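Local coordinates for protein ykuJ (Bacillus subtilis, PDB 2FFG) that is of unknown function and belongs to the DUF1797 family, folding as a four-stranded antiparallel sheet with two helices, at residues E16-A21 and V39-K44. Numbering follows the deposited sequence.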
ATOM      1  N   GLU A  16       5.844  -6.344   7.592  1.00 43.05           N
ATOM      2  CA  GLU A  16       6.009  -5.421   8.698  1.00 44.78           C
ATOM      3  C   GLU A  16       4.642  -5.117   9.304  1.00 44.28           C
ATOM      4  O   GLU A  16       4.470  -5.108  10.524  1.00 45.16           O
ATOM      5  CB  GLU A  16       6.671  -4.145   8.177  1.00 72.15           C
ATOM      6  CG  GLU A  16       6.764  -3.002   9.158  1.00 78.08           C
ATOM      7  CD  GLU A  16       7.389  -1.761   8.530  1.00 81.53           C
ATOM      8  OE1 GLU A  16       6.918  -1.339   7.447  1.00 81.32           O
ATOM      9  OE2 GLU A  16       8.347  -1.211   9.120  1.00 82.51           O
ATOM     10  N   THR A  17       3.662  -4.886   8.443  1.00 43.18           N
ATOM     11  CA  THR A  17       2.318  -4.576   8.901  1.00 42.26           C
ATOM     12  C   THR A  17       1.617  -5.795   9.488  1.00 41.50           C
ATOM     13  O   THR A  17       0.779  -5.671  10.380  1.00 42.66           O
ATOM     14  CB  THR A  17       1.479  -4.005   7.748  1.00 47.25           C
ATOM     15  OG1 THR A  17       2.109  -2.815   7.255  1.00 46.53           O
ATOM     16  CG2 THR A  17       0.079  -3.670   8.218  1.00 47.84           C
ATOM     17  N   ALA A  18       1.973  -6.978   9.002  1.00 36.12           N
ATOM     18  CA  ALA A  18       1.368  -8.206   9.492  1.00 34.88           C
ATOM     19  C   ALA A  18       1.870  -8.601  10.881  1.00 35.71           C
ATOM     20  O   ALA A  18       1.114  -9.143  11.691  1.00 35.16           O
ATOM     21  CB  ALA A  18       1.631  -9.328   8.515  1.00 29.27           C
ATOM     22  N   GLU A  19       3.144  -8.344  11.157  1.00 35.10           N
ATOM     23  CA  GLU A  19       3.711  -8.695  12.452  1.00 37.85           C
ATOM     24  C   GLU A  19       3.104  -7.831  13.555  1.00 38.60           C
ATOM     25  O   GLU A  19       2.771  -8.325  14.633  1.00 38.36           O
ATOM     26  CB  GLU A  19       5.236  -8.534  12.417  1.00 45.04           C
ATOM     27  CG  GLU A  19       5.934  -9.479  11.432  1.00 45.47           C
ATOM     28  CD  GLU A  19       6.065 -10.908  11.945  1.00 45.19           C
ATOM     29  OE1 GLU A  19       5.284 -11.314  12.824  1.00 48.01           O
ATOM     30  OE2 GLU A  19       6.951 -11.638  11.454  1.00 46.53           O
ATOM     31  N   ALA A  20       2.945  -6.547  13.263  1.00 50.74           N
ATOM     32  CA  ALA A  20       2.372  -5.597  14.212  1.00 53.10           C
ATOM     33  C   ALA A  20       0.890  -5.867  14.485  1.00 54.11           C
ATOM     34  O   ALA A  20       0.446  -5.852  15.633  1.00 55.78           O
ATOM     35  CB  ALA A  20       2.555  -4.175  13.692  1.00 35.26           C
ATOM     36  N   ALA A  21       0.125  -6.105  13.428  1.00 53.98           N
ATOM     37  CA  ALA A  21      -1.297  -6.375  13.569  1.00 54.82           C
ATOM     38  C   ALA A  21      -1.492  -7.772  14.141  1.00 54.58           C
ATOM     39  O   ALA A  21      -2.599  -8.154  14.527  1.00 55.42           O
ATOM     40  CB  ALA A  21      -1.983  -6.267  12.209  1.00 57.95           C
ATOM     41  N   VAL A  39      -0.726 -11.539  -2.630  1.00 24.68           N
ATOM     42  CA  VAL A  39       0.200 -12.218  -1.748  1.00 25.76           C
ATOM     43  C   VAL A  39      -0.247 -12.031  -0.307  1.00 25.04           C
ATOM     44  O   VAL A  39      -0.638 -10.943   0.098  1.00 23.87           O
ATOM     45  CB  VAL A  39       1.653 -11.688  -1.931  1.00 34.34           C
ATOM     46  CG1 VAL A  39       1.690 -10.187  -1.716  1.00 36.37           C
ATOM     47  CG2 VAL A  39       2.599 -12.384  -0.952  1.00 34.14           C
ATOM     48  N   LYS A  40      -0.208 -13.113   0.453  1.00 24.37           N
ATOM     49  CA  LYS A  40      -0.595 -13.074   1.850  1.00 25.27           C
ATOM     50  C   LYS A  40       0.607 -13.489   2.695  1.00 26.35           C
ATOM     51  O   LYS A  40       1.297 -14.470   2.387  1.00 25.40           O
ATOM     52  CB  LYS A  40      -1.768 -14.021   2.083  1.00 36.57           C
ATOM     53  CG  LYS A  40      -2.424 -13.900   3.437  1.00 41.00           C
ATOM     54  CD  LYS A  40      -3.736 -14.679   3.459  1.00 44.57           C
ATOM     55  CE  LYS A  40      -4.489 -14.471   4.763  1.00 47.11           C
ATOM     56  NZ  LYS A  40      -5.797 -15.180   4.767  1.00 49.19           N
ATOM     57  N   TYR A  41       0.881 -12.722   3.740  1.00 27.87           N
ATOM     58  CA  TYR A  41       1.998 -13.028   4.616  1.00 30.54           C
ATOM     59  C   TYR A  41       1.524 -13.657   5.911  1.00 33.19           C
ATOM     60  O   TYR A  41       0.728 -13.057   6.636  1.00 33.16           O
ATOM     61  CB  TYR A  41       2.798 -11.767   4.946  1.00 32.22           C
ATOM     62  CG  TYR A  41       3.966 -12.048   5.860  1.00 31.97           C
ATOM     63  CD1 TYR A  41       5.079 -12.743   5.392  1.00 31.90           C
ATOM     64  CD2 TYR A  41       3.954 -11.646   7.193  1.00 32.56           C
ATOM     65  CE1 TYR A  41       6.159 -13.032   6.222  1.00 32.58           C
ATOM     66  CE2 TYR A  41       5.035 -11.931   8.045  1.00 34.48           C
ATOM     67  CZ  TYR A  41       6.134 -12.625   7.547  1.00 34.92           C
ATOM     68  OH  TYR A  41       7.210 -12.902   8.362  1.00 33.76           O
ATOM     69  N   PHE A  42       2.006 -14.864   6.198  1.00 28.28           N
ATOM     70  CA  PHE A  42       1.644 -15.550   7.433  1.00 32.31           C
ATOM     71  C   PHE A  42       2.830 -15.500   8.385  1.00 34.34           C
ATOM     72  O   PHE A  42       3.877 -16.067   8.093  1.00 34.31           O
ATOM     73  CB  PHE A  42       1.285 -17.013   7.166  1.00 42.21           C
ATOM     74  CG  PHE A  42       0.085 -17.194   6.288  1.00 44.17           C
ATOM     75  CD1 PHE A  42       0.184 -17.059   4.908  1.00 44.68           C
ATOM     76  CD2 PHE A  42      -1.154 -17.484   6.841  1.00 44.85           C
ATOM     77  CE1 PHE A  42      -0.938 -17.211   4.094  1.00 46.53           C
ATOM     78  CE2 PHE A  42      -2.282 -17.639   6.036  1.00 45.69           C
ATOM     79  CZ  PHE A  42      -2.173 -17.501   4.663  1.00 46.85           C
ATOM     80  N   GLU A  43       2.677 -14.817   9.517  1.00 78.80           N
ATOM     81  CA  GLU A  43       3.769 -14.737  10.488  1.00 83.43           C
ATOM     82  C   GLU A  43       3.778 -15.991  11.346  1.00 85.33           C
ATOM     83  O   GLU A  43       4.284 -15.992  12.468  1.00 86.63           O
ATOM     84  CB  GLU A  43       3.625 -13.505  11.374  1.00 88.26           C
ATOM     85  CG  GLU A  43       2.477 -13.570  12.349  1.00 91.26           C
ATOM     86  CD  GLU A  43       1.749 -12.252  12.434  1.00 92.04           C
ATOM     87  OE1 GLU A  43       1.167 -11.832  11.411  1.00 92.07           O
ATOM     88  OE2 GLU A  43       1.765 -11.638  13.517  1.00 92.69           O
ATOM     89  N   LYS A  44       3.197 -17.053  10.793  1.00 82.76           N
ATOM     90  CA  LYS A  44       3.132 -18.363  11.428  1.00 82.08           C
ATOM     91  C   LYS A  44       4.400 -19.043  10.932  1.00 81.44           C
ATOM     92  O   LYS A  44       4.497 -20.266  10.803  1.00 81.25           O
ATOM     93  CB  LYS A  44       1.887 -19.110  10.952  1.00 63.07           C
ATOM     94  CG  LYS A  44       0.585 -18.379  11.255  1.00 63.71           C
ATOM     95  CD  LYS A  44       0.374 -17.188  10.333  1.00 63.60           C
ATOM     96  CE  LYS A  44      -0.810 -16.334  10.755  1.00 62.70           C
ATOM     97  NZ  LYS A  44      -0.496 -15.537  11.967  1.00 63.81           N
TER
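Glu19 OE2 accepts a weak hydrogen bond from Tyr41 OH at 3.4 Å. The same oxygen takes a second weak bond from the side-chain amide of Gln46, so two donors hold it loosely. The contact joins the C-terminal part of helix 3-21 to the end of strand 34-42, in a fold that packs helices on a four-stranded antiparallel sheet.

CG of Tyr41 lies anti to the backbone N (chi1 180°), and the bond from CA to CB points toward the helix. The ring edge does the touching. Ala18 CB sits near the ring plane, 3.5 Å from Tyr41 CD2. Glu19 OE2 also lies at this edge, beyond CE2, near the hydroxyl. The Glu19 carboxylate is turned 69° from the ring plane. Leu14 and Gln15, one turn earlier on the helix, also touch Tyr41, and Phe48 of strand 47-54 meets its ring.

The Glu19 chain bends at chi2 (-77°), and its carboxylate also reaches Glu43, just after the strand. Glu19 OE1 lies 3.1 Å from Glu43 CB. The two glutamate side chains pass alongside each other with opposite senses. Their carboxylates come near, with Glu19 OE1 3.6 Å from Glu43 OE2; as modelled, this proximity would probably favour a proton on one of them. An alanine in place of Glu19 would probably leave the Tyr41 hydroxyl without this acceptor and open a gap beside Glu43 CB.

Glu43 is poorly ordered, so its position is uncertain, and a crystal neighbour that touches it may influence its pose. As modelled, its carboxylate comes up to the backbone carbonyl of Ala18, with Glu43 OE1 2.7 Å from Ala18 O.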